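Local coordinates for protein probable adenylyl-sulfate kinase (Aeropyrum pernix, PDB 2YVU) that probably catalyses the ATP-dependent phosphorylation of adenosine 5'-phosphosulfate to 3'-phosphoadenylyl sulfate, the activated form of sulfate, at residues D35-K39 with E40-V44; D50-T54 with T55-G59; H70-R73 with I74-A78; R100-V103 with R104-V107; E166-T169 with I170-V174. All coordinates share one frame; numbering follows the deposited sequence.

Interaction 1 (D35-K39 with E40-V44); sequences DLLQK and EGYRV
A Schellman motif closes helix 26-39 and turns the chain toward strand 44-48. Two hydrogen bonds return to the end of the helix: one from Gly41 N to Gln38 O, modelled very short and so of doubtful length, and one from Tyr42 N to Leu37 O, which spans 3.1 Å and is nearly straight at 167°. Gly41 has a phi of 94°, where any side chain would collide with the preceding carbonyl oxygen, and glycine therefore suits the place. The CG of Glu40 rests 3.3 Å from Leu36 O, and from there the extended chain carries its carboxylate to a salt bridge with Lys182 and a hydrogen bond with Tyr178 OH, both on helix 170-184. An alanine here would remove that carboxylate, and Lys182 would probably be left without its charged mate and Tyr178 OH without this bond. Beyond the turn, Val44 CG2 lies 3.8 Å from Leu37 CB, while Tyr42 CD2 lies 4.1 Å from Leu37 CD2, the two side chains crossing at a slant. The Schellman motif is a classic helix ending, serving here the connection to strand 44-48 of the parallel sheet.

Interaction 2 (D50-T54 with T55-G59); sequences DWART and TVSEG
Trp51 and Thr55 meet where helix 49-53 ends in a turn, in the stretch leading to helix 64-82 of this P-loop kinase. From Trp51 CB the indole swings away from the backbone N (chi1 163°), which brings one face under Thr55. Its five-membered ring comes first: CD1 has Thr55 CG2 at 4.0 Å, and CE2 has Thr55 OG1 at 3.3 Å, the hydroxyl sitting above the ring system. Farther out, on the six-membered ring, CH2 reaches Val56 CG1 at 3.8 Å, and CZ3 lies beside Val56 CG2. The indole also meets Trp76 of the second subunit edge-to-face. Were Trp51 replaced by an alanine, the methyls of Val56 and the Thr55 side chain would probably face a gap next to that Trp76. A threonine suits position 55 because its methyl can touch the indole while its hydroxyl gives a 3.0 Å hydrogen bond from OG1 to Trp51 O. Ala52 CB lies 4.1 Å from Val56 CG2, a small side chain suiting this buried place. The Ala52 carbonyl accepts two amides from opposite faces of its plane: Thr55 N at 3.0 Å from Ala52 O, and Ser57 N, also 3.0 Å from Ala52 O.

Interaction 3 (H70-R73 with I74-A78); sequences HLKR and IAWIA
Four regular i to i+4 hydrogen bonds tie His70-Arg73 to Ile74-Ala78 within helix 64-82. Ile74 N meets His70 O at 2.9 Å in the carbonyl plane, and Ala75 N, Trp76 N and Ile77 N follow on Leu71 O, Lys72 O and Arg73 O. Trp76 N also has a weak bond to Arg73 O.

A CH-pi interaction joins Ile74 to His70: Ile74 CG1 stands over a face of the His70 imidazole, 4.3 Å from its centroid. Because chi1 of His70 is 158°, the imidazole lies alongside Ile74, and its ND1 is held by Ser57 OG. A flat ring with a polar edge fits here, offering a face to an aliphatic neighbour and a nitrogen to a hydroxyl.

Two further pairs lie side by side, pointing the same way: Lys72 CG is 4.1 Å from the indole atom Trp76 CD1, and Arg73 CG approaches Ile77 CD1 at 4.2 Å. Both long chains thus give their methylenes to the packing and send their charges onward, Lys72 NZ to Glu58 of the second subunit and Arg73 to Ser57.

The helix is covered on several sides: Ala75, small enough for close approach, packs on Val103 and Ile106 of helix 97-109, Leu71, Ile74 and Ala78 face strand 14-19, and Ile77 meets its own counterpart in the second subunit.

Interaction 4 (R100-V103 with R104-V107); sequences RNMV and RRIV
Arg104 N bonds to Arg100 O at 2.9 Å within helix 97-109, and Val107 N to Val103 O at 3.2 Å continues the helix. Both arginines form salt bridges, Arg104 with Glu108 and Glu116, Arg100 with Glu116. Arg100 also hydrogen-bonds the backbone carbonyl of Ser94, probably the residue phosphorylated as the reaction intermediate. The bend of Arg104 at chi3 (-66°) turns its guanidinium so that NH1 and NH2 meet those carboxylates while NE donates, in the guanidinium plane, to a water at 3.0 Å; Asn101 ND2 makes a weak bond to the same water.

Farther out, the Arg105 guanidinium lays one face over Met102, with CZ 3.6 Å from Met102 CA and NH2 3.6 Å from Met102 CB. Alongside, Met102 SD touches Ile106 CD1 at 3.7 Å, a flexible thioether against the terminal methyl of a beta-branched isoleucine. Val103 and Val107 turn to Phe114. Arginine thus serves two ways here: through N-H groups where carboxylates are near, and through a flat face where a neighbour is apolar.

Interaction 5 (E166-T169 with I170-V174); sequences ESNT and IEHNV
Thr169 is the N-cap of helix 170-184, and its hydroxyl oxygen accepts from His172 N at 3.2 Å in a capping bond of 162° at the hydrogen. OG1 stands between its own backbone N and carbonyl carbon (chi1 61°), a rotation that aims it at this first-turn amide. The Thr169 carbonyl takes the next amide, Asn173 N to Thr169 O at 3.1 Å. Threonine suits the cap because a short hydroxyl can stand in for the carbonyl that a preceding helical turn would supply.

The Asn168 amide lies flat over the His172 ring, planes 10° apart, with ND2 3.4 Å above the ring centre. Asn173 OD1 accepts a weak bond from His172 ND1, in the ring plane, and another from a water, while Asn173 ND2 makes a weak bond to Asp164 O. Glu171 OE2 forms a salt bridge with Arg32 of helix 26-39. The same water donates to both asparagines, 3.0 Å from Asn168 OD1 and 2.8 Å from Asn173 OD1.

In the fold
Interactions 1 and 5 lie at helix ends on one side of the sheet, a C-terminal turn and an N-cap, and meet where Leu36 packs on Val174. Interaction 5 is the surface contact of the set, built on amide groups, a hydroxyl cap and one bridging water; interactions 1 and 2 are partly buried. Across the chain's centre from interaction 5, interactions 3 and 4 stand side by side on helices 64-82 and 97-109; interaction 3 is buried, and interaction 4, partly buried, mixes apolar packing with arginine-carboxylate pairs. Interaction 2 abuts interaction 3, Ala52 packing on His70. These two share the interface with the second subunit, interaction 1 touches it through Arg43, and interactions 4 and 5 meet no other chain.

Interaction 1 (D35-K39 with E40-V44)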
loop_
_atom_site.group_PDB
_atom_site.type_symbol
_atom_site.label_atom_id
_atom_site.label_comp_id
_atom_site.label_asym_id
_atom_site.label_seq_id
_atom_site.Cartn_x
_atom_site.Cartn_y
_atom_site.Cartn_z
ATOM N N ASP A 35 -12.312 15.699 0.183
ATOM C CA ASP A 35 -13.666 15.871 0.713
ATOM C C ASP A 35 -14.657 16.128 -0.435
ATOM O O ASP A 35 -15.744 15.555 -0.464
ATOM C CB ASP A 35 -13.701 17.039 1.702
ATOM C CG ASP A 35 -14.964 17.051 2.537
ATOM O OD1 ASP A 35 -15.278 15.994 3.123
ATOM O OD2 ASP A 35 -15.641 18.104 2.615
ATOM N N LEU A 36 -14.273 16.983 -1.384
ATOM C CA LEU A 36 -15.131 17.302 -2.528
ATOM C C LEU A 36 -15.522 16.093 -3.380
ATOM O O LEU A 36 -16.690 15.905 -3.734
ATOM C CB LEU A 36 -14.441 18.323 -3.440
ATOM C CG LEU A 36 -14.213 19.772 -2.980
ATOM C CD1 LEU A 36 -13.500 20.544 -4.100
ATOM C CD2 LEU A 36 -15.536 20.450 -2.648
ATOM N N LEU A 37 -14.533 15.287 -3.732
ATOM C CA LEU A 37 -14.764 14.116 -4.558
ATOM C C LEU A 37 -15.541 13.024 -3.837
ATOM O O LEU A 37 -16.379 12.366 -4.433
ATOM C CB LEU A 37 -13.425 13.565 -5.051
ATOM C CG LEU A 37 -12.635 14.561 -5.885
ATOM C CD1 LEU A 37 -11.195 14.105 -5.975
ATOM C CD2 LEU A 37 -13.274 14.681 -7.288
ATOM N N GLN A 38 -15.242 12.809 -2.563
ATOM C CA GLN A 38 -15.964 11.789 -1.820
ATOM C C GLN A 38 -17.431 12.197 -1.756
ATOM O O GLN A 38 -18.312 11.404 -2.085
ATOM C CB GLN A 38 -15.369 11.616 -0.417
ATOM C CG GLN A 38 -13.986 10.957 -0.440
ATOM C CD GLN A 38 -13.338 10.835 0.942
ATOM O OE1 GLN A 38 -13.601 11.636 1.839
ATOM N NE2 GLN A 38 -12.467 9.841 1.103
ATOM N N LYS A 39 -17.700 13.440 -1.366
ATOM C CA LYS A 39 -19.084 13.903 -1.301
ATOM C C LYS A 39 -19.801 13.697 -2.633
ATOM O O LYS A 39 -21.018 13.576 -2.672
ATOM C CB LYS A 39 -19.138 15.365 -0.861
ATOM C CG LYS A 39 -18.912 15.533 0.638
ATOM C CD LYS A 39 -18.798 17.003 1.025
ATOM C CE LYS A 39 -18.669 17.188 2.538
ATOM N NZ LYS A 39 -18.559 18.638 2.919
ATOM N N GLU A 40 -19.049 13.636 -3.728
ATOM C CA GLU A 40 -19.654 13.397 -5.038
ATOM C C GLU A 40 -19.771 11.902 -5.295
ATOM O O GLU A 40 -20.259 11.482 -6.340
ATOM C CB GLU A 40 -18.830 14.043 -6.156
ATOM C CG GLU A 40 -18.874 15.556 -6.144
ATOM C CD GLU A 40 -18.208 16.177 -7.362
ATOM O OE1 GLU A 40 -17.991 15.468 -8.364
ATOM O OE2 GLU A 40 -17.918 17.389 -7.319
ATOM N N GLY A 41 -19.291 11.104 -4.347
ATOM C CA GLY A 41 -19.385 9.656 -4.472
ATOM C C GLY A 41 -18.224 8.876 -5.061
ATOM O O GLY A 41 -18.367 7.696 -5.348
ATOM N N TYR A 42 -17.078 9.508 -5.263
ATOM C CA TYR A 42 -15.940 8.783 -5.826
ATOM C C TYR A 42 -15.188 8.087 -4.702
ATOM O O TYR A 42 -15.235 8.526 -3.556
ATOM C CB TYR A 42 -14.970 9.740 -6.519
ATOM C CG TYR A 42 -15.457 10.327 -7.828
ATOM C CD1 TYR A 42 -15.420 9.578 -8.999
ATOM C CD2 TYR A 42 -15.896 11.644 -7.902
ATOM C CE1 TYR A 42 -15.801 10.135 -10.219
ATOM C CE2 TYR A 42 -16.286 12.213 -9.120
ATOM C CZ TYR A 42 -16.230 11.449 -10.276
ATOM O OH TYR A 42 -16.557 11.993 -11.504
ATOM N N ARG A 43 -14.494 7.004 -5.037
ATOM C CA ARG A 43 -13.671 6.284 -4.071
ATOM C C ARG A 43 -12.395 7.101 -4.073
ATOM O O ARG A 43 -11.800 7.299 -5.136
ATOM C CB ARG A 43 -13.327 4.889 -4.577
ATOM C CG ARG A 43 -14.501 4.092 -5.101
ATOM C CD ARG A 43 -15.042 3.198 -4.029
ATOM N NE ARG A 43 -15.520 1.941 -4.595
ATOM C CZ ARG A 43 -15.970 0.925 -3.867
ATOM N NH1 ARG A 43 -15.999 1.031 -2.543
ATOM N NH2 ARG A 43 -16.390 -0.189 -4.461
ATOM N N VAL A 44 -11.968 7.560 -2.901
ATOM C CA VAL A 44 -10.760 8.374 -2.782
ATOM C C VAL A 44 -9.896 7.959 -1.591
ATOM O O VAL A 44 -10.418 7.533 -0.551
ATOM C CB VAL A 44 -11.112 9.861 -2.550
ATOM C CG1 VAL A 44 -9.844 10.712 -2.626
ATOM C CG2 VAL A 44 -12.145 10.339 -3.578
#

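Interaction 2 (D50-T54 with T55-G59)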
loop_
_atom_site.group_PDB
_atom_site.type_symbol
_atom_site.label_atom_id
_atom_site.label_comp_id
_atom_site.label_asym_id
_atom_site.label_seq_id
_atom_site.Cartn_x
_atom_site.Cartn_y
_atom_site.Cartn_z
ATOM N N ASP A 50 2.496 11.693 7.259
ATOM C CA ASP A 50 2.096 11.414 8.623
ATOM C C ASP A 50 1.407 10.053 8.707
ATOM O O ASP A 50 1.608 9.302 9.661
ATOM C CB ASP A 50 1.188 12.536 9.146
ATOM C CG ASP A 50 1.970 13.809 9.488
ATOM O OD1 ASP A 50 3.180 13.876 9.174
ATOM O OD2 ASP A 50 1.376 14.748 10.065
ATOM N N TRP A 51 0.605 9.722 7.708
ATOM C CA TRP A 51 -0.066 8.428 7.708
ATOM C C TRP A 51 0.969 7.336 7.502
ATOM O O TRP A 51 1.054 6.386 8.273
ATOM C CB TRP A 51 -1.099 8.357 6.582
ATOM C CG TRP A 51 -1.528 6.959 6.254
ATOM C CD1 TRP A 51 -2.396 6.173 6.966
ATOM C CD2 TRP A 51 -1.074 6.159 5.153
ATOM N NE1 TRP A 51 -2.507 4.934 6.372
ATOM C CE2 TRP A 51 -1.707 4.898 5.259
ATOM C CE3 TRP A 51 -0.192 6.384 4.089
ATOM C CZ2 TRP A 51 -1.485 3.868 4.339
ATOM C CZ3 TRP A 51 0.027 5.362 3.179
ATOM C CH2 TRP A 51 -0.617 4.117 3.310
ATOM N N ALA A 52 1.765 7.484 6.450
ATOM C CA ALA A 52 2.787 6.494 6.112
ATOM C C ALA A 52 3.751 6.213 7.258
ATOM O O ALA A 52 4.147 5.072 7.487
ATOM C CB ALA A 52 3.575 6.967 4.890
ATOM N N ARG A 53 4.132 7.269 7.965
ATOM C CA ARG A 53 5.080 7.181 9.057
ATOM C C ARG A 53 4.673 6.203 10.157
ATOM O O ARG A 53 5.527 5.643 10.833
ATOM C CB ARG A 53 5.296 8.579 9.627
ATOM C CG ARG A 53 6.437 8.712 10.614
ATOM C CD ARG A 53 6.499 10.145 11.116
ATOM N NE ARG A 53 5.149 10.674 11.284
ATOM C CZ ARG A 53 4.846 11.768 11.972
ATOM N NH1 ARG A 53 5.805 12.470 12.576
ATOM N NH2 ARG A 53 3.579 12.159 12.053
ATOM N N THR A 54 3.376 5.983 10.344
ATOM C CA THR A 54 2.956 5.049 11.375
ATOM C C THR A 54 2.371 3.777 10.790
ATOM O O THR A 54 1.843 2.942 11.529
ATOM C CB THR A 54 1.899 5.664 12.321
ATOM O OG1 THR A 54 0.734 6.021 11.569
ATOM C CG2 THR A 54 2.461 6.897 13.013
ATOM N N THR A 55 2.466 3.604 9.474
ATOM C CA THR A 55 1.881 2.406 8.877
ATOM C C THR A 55 2.762 1.628 7.903
ATOM O O THR A 55 3.412 0.669 8.283
ATOM C CB THR A 55 0.550 2.748 8.156
ATOM O OG1 THR A 55 0.818 3.638 7.058
ATOM C CG2 THR A 55 -0.450 3.395 9.142
ATOM N N VAL A 56 2.791 2.056 6.648
ATOM C CA VAL A 56 3.549 1.346 5.623
ATOM C C VAL A 56 5.038 1.633 5.563
ATOM O O VAL A 56 5.812 0.842 5.031
ATOM C CB VAL A 56 2.914 1.595 4.224
ATOM C CG1 VAL A 56 1.457 1.133 4.242
ATOM C CG2 VAL A 56 2.984 3.072 3.859
ATOM N N SER A 57 5.447 2.763 6.121
ATOM C CA SER A 57 6.850 3.135 6.117
ATOM C C SER A 57 7.247 3.515 7.542
ATOM O O SER A 57 8.071 4.389 7.744
ATOM C CB SER A 57 7.065 4.326 5.176
ATOM O OG SER A 57 6.527 4.055 3.896
ATOM N N GLU A 58 6.670 2.828 8.520
ATOM C CA GLU A 58 6.913 3.122 9.933
ATOM C C GLU A 58 8.320 3.121 10.531
ATOM O O GLU A 58 8.571 3.859 11.485
ATOM C CB GLU A 58 6.042 2.223 10.810
ATOM C CG GLU A 58 6.117 2.582 12.289
ATOM C CD GLU A 58 5.176 1.756 13.142
ATOM O OE1 GLU A 58 4.501 2.350 14.011
ATOM O OE2 GLU A 58 5.112 0.520 12.949
ATOM N N GLY A 59 9.243 2.317 10.022
ATOM C CA GLY A 59 10.560 2.329 10.650
ATOM C C GLY A 59 11.748 2.667 9.773
ATOM O O GLY A 59 12.810 2.052 9.883
#

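Interaction 3 (H70-R73 with I74-A78)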
loop_
_atom_site.group_PDB
_atom_site.type_symbol
_atom_site.label_atom_id
_atom_site.label_comp_id
_atom_site.label_asym_id
_atom_site.label_seq_id
_atom_site.Cartn_x
_atom_site.Cartn_y
_atom_site.Cartn_z
ATOM N N HIS A 70 10.908 4.320 0.142
ATOM C CA HIS A 70 9.605 4.741 0.634
ATOM C C HIS A 70 8.711 5.234 -0.488
ATOM O O HIS A 70 7.570 4.795 -0.618
ATOM C CB HIS A 70 9.853 5.809 1.695
ATOM C CG HIS A 70 8.702 6.717 1.953
ATOM N ND1 HIS A 70 7.535 6.294 2.551
ATOM C CD2 HIS A 70 8.574 8.053 1.778
ATOM C CE1 HIS A 70 6.741 7.332 2.740
ATOM N NE2 HIS A 70 7.348 8.411 2.279
ATOM N N LEU A 71 9.245 6.127 -1.315
ATOM C CA LEU A 71 8.498 6.686 -2.427
ATOM C C LEU A 71 8.115 5.634 -3.464
ATOM O O LEU A 71 7.019 5.673 -4.031
ATOM C CB LEU A 71 9.310 7.817 -3.076
ATOM C CG LEU A 71 9.488 9.033 -2.148
ATOM C CD1 LEU A 71 10.406 10.071 -2.799
ATOM C CD2 LEU A 71 8.117 9.665 -1.837
ATOM N N LYS A 72 9.015 4.698 -3.729
ATOM C CA LYS A 72 8.717 3.641 -4.683
ATOM C C LYS A 72 7.564 2.813 -4.097
ATOM O O LYS A 72 6.673 2.354 -4.799
ATOM C CB LYS A 72 9.944 2.752 -4.881
ATOM C CG LYS A 72 9.650 1.490 -5.682
ATOM C CD LYS A 72 10.910 0.666 -5.892
ATOM C CE LYS A 72 10.650 -0.495 -6.854
ATOM N NZ LYS A 72 11.881 -1.329 -7.068
ATOM N N ARG A 73 7.604 2.623 -2.790
ATOM C CA ARG A 73 6.581 1.868 -2.109
ATOM C C ARG A 73 5.240 2.573 -2.229
ATOM O O ARG A 73 4.222 1.941 -2.496
ATOM C CB ARG A 73 6.964 1.710 -0.648
ATOM C CG ARG A 73 5.939 1.001 0.151
ATOM C CD ARG A 73 6.623 0.373 1.319
ATOM N NE ARG A 73 7.118 1.389 2.200
ATOM C CZ ARG A 73 8.314 1.370 2.768
ATOM N NH1 ARG A 73 9.168 0.373 2.549
ATOM N NH2 ARG A 73 8.643 2.363 3.561
ATOM N N ILE A 74 5.244 3.886 -2.028
ATOM C CA ILE A 74 4.015 4.659 -2.142
ATOM C C ILE A 74 3.471 4.568 -3.560
ATOM O O ILE A 74 2.271 4.443 -3.758
ATOM C CB ILE A 74 4.243 6.147 -1.799
ATOM C CG1 ILE A 74 4.555 6.290 -0.301
ATOM C CG2 ILE A 74 3.003 6.961 -2.166
ATOM C CD1 ILE A 74 3.514 5.629 0.609
ATOM N N ALA A 75 4.371 4.637 -4.543
ATOM C CA ALA A 75 3.991 4.561 -5.949
ATOM C C ALA A 75 3.260 3.235 -6.247
ATOM O O ALA A 75 2.317 3.171 -7.023
ATOM C CB ALA A 75 5.243 4.663 -6.810
ATOM N N TRP A 76 3.699 2.166 -5.623
ATOM C CA TRP A 76 3.038 0.903 -5.883
ATOM C C TRP A 76 1.668 0.805 -5.252
ATOM O O TRP A 76 0.736 0.291 -5.878
ATOM C CB TRP A 76 3.921 -0.234 -5.431
ATOM C CG TRP A 76 4.810 -0.650 -6.555
ATOM C CD1 TRP A 76 6.112 -0.293 -6.763
ATOM C CD2 TRP A 76 4.433 -1.471 -7.662
ATOM N NE1 TRP A 76 6.568 -0.847 -7.931
ATOM C CE2 TRP A 76 5.558 -1.578 -8.502
ATOM C CE3 TRP A 76 3.247 -2.128 -8.022
ATOM C CZ2 TRP A 76 5.537 -2.322 -9.690
ATOM C CZ3 TRP A 76 3.225 -2.872 -9.204
ATOM C CH2 TRP A 76 4.367 -2.961 -10.021
ATOM N N ILE A 77 1.549 1.314 -4.024
ATOM C CA ILE A 77 0.286 1.304 -3.298
ATOM C C ILE A 77 -0.694 2.168 -4.088
ATOM O O ILE A 77 -1.856 1.817 -4.255
ATOM C CB ILE A 77 0.456 1.889 -1.886
ATOM C CG1 ILE A 77 1.406 0.998 -1.071
ATOM C CG2 ILE A 77 -0.899 2.072 -1.223
ATOM C CD1 ILE A 77 1.795 1.557 0.331
ATOM N N ALA A 78 -0.209 3.297 -4.579
ATOM C CA ALA A 78 -1.046 4.196 -5.376
ATOM C C ALA A 78 -1.478 3.517 -6.680
ATOM O O ALA A 78 -2.602 3.651 -7.112
ATOM C CB ALA A 78 -0.276 5.476 -5.701
#

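Interaction 4 (R100-V103 with R104-V107)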
loop_
_atom_site.group_PDB
_atom_site.type_symbol
_atom_site.label_atom_id
_atom_site.label_comp_id
_atom_site.label_asym_id
_atom_site.label_seq_id
_atom_site.Cartn_x
_atom_site.Cartn_y
_atom_site.Cartn_z
ATOM N N ARG A 100 10.702 11.775 -8.038
ATOM C CA ARG A 100 9.338 11.954 -8.509
ATOM C C ARG A 100 9.132 11.338 -9.905
ATOM O O ARG A 100 8.041 10.870 -10.221
ATOM C CB ARG A 100 8.968 13.448 -8.520
ATOM C CG ARG A 100 8.947 14.079 -7.118
ATOM C CD ARG A 100 8.148 15.385 -7.084
ATOM N NE ARG A 100 8.617 16.331 -8.092
ATOM C CZ ARG A 100 9.660 17.143 -7.948
ATOM N NH1 ARG A 100 10.368 17.150 -6.814
ATOM N NH2 ARG A 100 10.009 17.937 -8.952
ATOM N N ASN A 101 10.175 11.324 -10.735
ATOM C CA ASN A 101 10.068 10.728 -12.071
ATOM C C ASN A 101 9.931 9.209 -11.954
ATOM O O ASN A 101 9.220 8.573 -12.725
ATOM C CB ASN A 101 11.297 11.090 -12.917
ATOM C CG ASN A 101 11.354 12.574 -13.243
ATOM O OD1 ASN A 101 12.321 13.049 -13.842
ATOM N ND2 ASN A 101 10.309 13.319 -12.847
ATOM N N MET A 102 10.627 8.643 -10.982
ATOM C CA MET A 102 10.566 7.210 -10.706
ATOM C C MET A 102 9.138 6.849 -10.223
ATOM O O MET A 102 8.583 5.813 -10.589
ATOM C CB MET A 102 11.615 6.877 -9.645
ATOM C CG MET A 102 11.607 5.454 -9.159
ATOM S SD MET A 102 10.422 5.213 -7.829
ATOM C CE MET A 102 11.347 5.870 -6.405
ATOM N N VAL A 103 8.536 7.717 -9.414
ATOM C CA VAL A 103 7.173 7.468 -8.937
ATOM C C VAL A 103 6.225 7.520 -10.143
ATOM O O VAL A 103 5.417 6.616 -10.339
ATOM C CB VAL A 103 6.735 8.515 -7.907
ATOM C CG1 VAL A 103 5.242 8.371 -7.624
ATOM C CG2 VAL A 103 7.531 8.332 -6.617
ATOM N N ARG A 104 6.350 8.570 -10.956
ATOM C CA ARG A 104 5.529 8.726 -12.160
ATOM C C ARG A 104 5.586 7.494 -13.049
ATOM O O ARG A 104 4.546 7.027 -13.536
ATOM C CB ARG A 104 6.003 9.924 -12.996
ATOM C CG ARG A 104 5.327 10.030 -14.374
ATOM C CD ARG A 104 5.860 11.226 -15.233
ATOM N NE ARG A 104 5.531 12.547 -14.681
ATOM C CZ ARG A 104 4.334 13.134 -14.774
ATOM N NH1 ARG A 104 3.323 12.532 -15.395
ATOM N NH2 ARG A 104 4.152 14.348 -14.275
ATOM N N ARG A 105 6.804 6.994 -13.280
ATOM C CA ARG A 105 7.025 5.823 -14.130
ATOM C C ARG A 105 6.225 4.612 -13.679
ATOM O O ARG A 105 5.592 3.923 -14.482
ATOM C CB ARG A 105 8.508 5.422 -14.150
ATOM C CG ARG A 105 9.420 6.337 -14.948
ATOM C CD ARG A 105 10.711 5.609 -15.392
ATOM N NE ARG A 105 11.503 5.067 -14.281
ATOM C CZ ARG A 105 12.324 5.780 -13.512
ATOM N NH1 ARG A 105 12.480 7.082 -13.722
ATOM N NH2 ARG A 105 12.993 5.187 -12.529
ATOM N N ILE A 106 6.296 4.330 -12.387
ATOM C CA ILE A 106 5.586 3.199 -11.833
ATOM C C ILE A 106 4.100 3.336 -12.081
ATOM O O ILE A 106 3.452 2.380 -12.511
ATOM C CB ILE A 106 5.884 3.068 -10.336
ATOM C CG1 ILE A 106 7.332 2.583 -10.174
ATOM C CG2 ILE A 106 4.861 2.147 -9.670
ATOM C CD1 ILE A 106 7.904 2.684 -8.764
ATOM N N VAL A 107 3.559 4.528 -11.858
ATOM C CA VAL A 107 2.114 4.741 -12.069
ATOM C C VAL A 107 1.711 4.670 -13.562
ATOM O O VAL A 107 0.729 3.991 -13.932
ATOM C CB VAL A 107 1.669 6.110 -11.464
ATOM C CG1 VAL A 107 0.203 6.394 -11.769
ATOM C CG2 VAL A 107 1.893 6.087 -9.910
HETATM O O HOH W 1 7.663 13.484 -12.757
#

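Interaction 5 (E166-T169 with I170-V174)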
loop_
_atom_site.group_PDB
_atom_site.type_symbol
_atom_site.label_atom_id
_atom_site.label_comp_id
_atom_site.label_asym_id
_atom_site.label_seq_id
_atom_site.Cartn_x
_atom_site.Cartn_y
_atom_site.Cartn_z
ATOM N N GLU A 166 0.906 31.697 -2.648
ATOM C CA GLU A 166 1.210 33.035 -2.148
ATOM C C GLU A 166 0.281 34.065 -2.781
ATOM O O GLU A 166 -0.138 35.027 -2.128
ATOM C CB GLU A 166 2.691 33.390 -2.398
ATOM C CG GLU A 166 3.632 32.910 -1.265
ATOM C CD GLU A 166 5.124 33.139 -1.543
ATOM O OE1 GLU A 166 5.849 32.143 -1.774
ATOM O OE2 GLU A 166 5.578 34.310 -1.523
ATOM N N SER A 167 -0.068 33.833 -4.042
ATOM C CA SER A 167 -0.944 34.724 -4.790
ATOM C C SER A 167 -2.411 34.404 -4.586
ATOM O O SER A 167 -3.243 35.305 -4.532
ATOM C CB SER A 167 -0.658 34.614 -6.290
ATOM O OG SER A 167 0.730 34.596 -6.544
ATOM N N ASN A 168 -2.733 33.118 -4.483
ATOM C CA ASN A 168 -4.128 32.704 -4.347
ATOM C C ASN A 168 -4.507 32.057 -3.042
ATOM O O ASN A 168 -3.654 31.524 -2.329
ATOM C CB ASN A 168 -4.502 31.754 -5.490
ATOM C CG ASN A 168 -4.460 32.431 -6.838
ATOM O OD1 ASN A 168 -3.527 32.241 -7.616
ATOM N ND2 ASN A 168 -5.469 33.236 -7.119
ATOM N N THR A 169 -5.805 32.087 -2.752
ATOM C CA THR A 169 -6.338 31.497 -1.536
ATOM C C THR A 169 -6.439 29.972 -1.704
ATOM O O THR A 169 -6.316 29.450 -2.815
ATOM C CB THR A 169 -7.751 32.016 -1.241
ATOM O OG1 THR A 169 -8.610 31.646 -2.316
ATOM C CG2 THR A 169 -7.752 33.547 -1.103
ATOM N N ILE A 170 -6.673 29.272 -0.600
ATOM C CA ILE A 170 -6.809 27.824 -0.648
ATOM C C ILE A 170 -8.054 27.460 -1.451
ATOM O O ILE A 170 -8.040 26.465 -2.161
ATOM C CB ILE A 170 -6.971 27.212 0.759
ATOM C CG1 ILE A 170 -5.837 27.673 1.667
ATOM C CG2 ILE A 170 -6.963 25.684 0.680
ATOM C CD1 ILE A 170 -4.466 27.234 1.218
ATOM N N GLU A 171 -9.117 28.261 -1.323
ATOM C CA GLU A 171 -10.381 28.018 -2.025
ATOM C C GLU A 171 -10.184 28.078 -3.527
ATOM O O GLU A 171 -10.689 27.244 -4.274
ATOM C CB GLU A 171 -11.445 29.057 -1.636
ATOM C CG GLU A 171 -12.011 28.929 -0.221
ATOM C CD GLU A 171 -11.057 29.429 0.848
ATOM O OE1 GLU A 171 -10.213 30.298 0.538
ATOM O OE2 GLU A 171 -11.159 28.970 2.004
ATOM N N HIS A 172 -9.457 29.093 -3.962
ATOM C CA HIS A 172 -9.185 29.242 -5.364
ATOM C C HIS A 172 -8.379 28.039 -5.835
ATOM O O HIS A 172 -8.691 27.439 -6.865
ATOM C CB HIS A 172 -8.397 30.533 -5.612
ATOM C CG HIS A 172 -7.909 30.675 -7.021
ATOM N ND1 HIS A 172 -6.803 30.000 -7.498
ATOM C CD2 HIS A 172 -8.395 31.383 -8.066
ATOM C CE1 HIS A 172 -6.630 30.287 -8.775
ATOM N NE2 HIS A 172 -7.582 31.122 -9.144
ATOM N N ASN A 173 -7.356 27.660 -5.071
ATOM C CA ASN A 173 -6.521 26.537 -5.494
ATOM C C ASN A 173 -7.168 25.173 -5.480
ATOM O O ASN A 173 -6.939 24.356 -6.389
ATOM C CB ASN A 173 -5.218 26.504 -4.683
ATOM C CG ASN A 173 -4.261 27.591 -5.100
ATOM O OD1 ASN A 173 -4.318 28.069 -6.239
ATOM N ND2 ASN A 173 -3.363 27.984 -4.199
ATOM N N VAL A 174 -7.955 24.890 -4.444
ATOM C CA VAL A 174 -8.621 23.599 -4.392
ATOM C C VAL A 174 -9.543 23.478 -5.621
ATOM O O VAL A 174 -9.626 22.432 -6.283
ATOM C CB VAL A 174 -9.487 23.463 -3.120
ATOM C CG1 VAL A 174 -10.405 22.307 -3.285
ATOM C CG2 VAL A 174 -8.592 23.246 -1.876
HETATM O O HOH W 2 -2.777 29.386 -8.107
#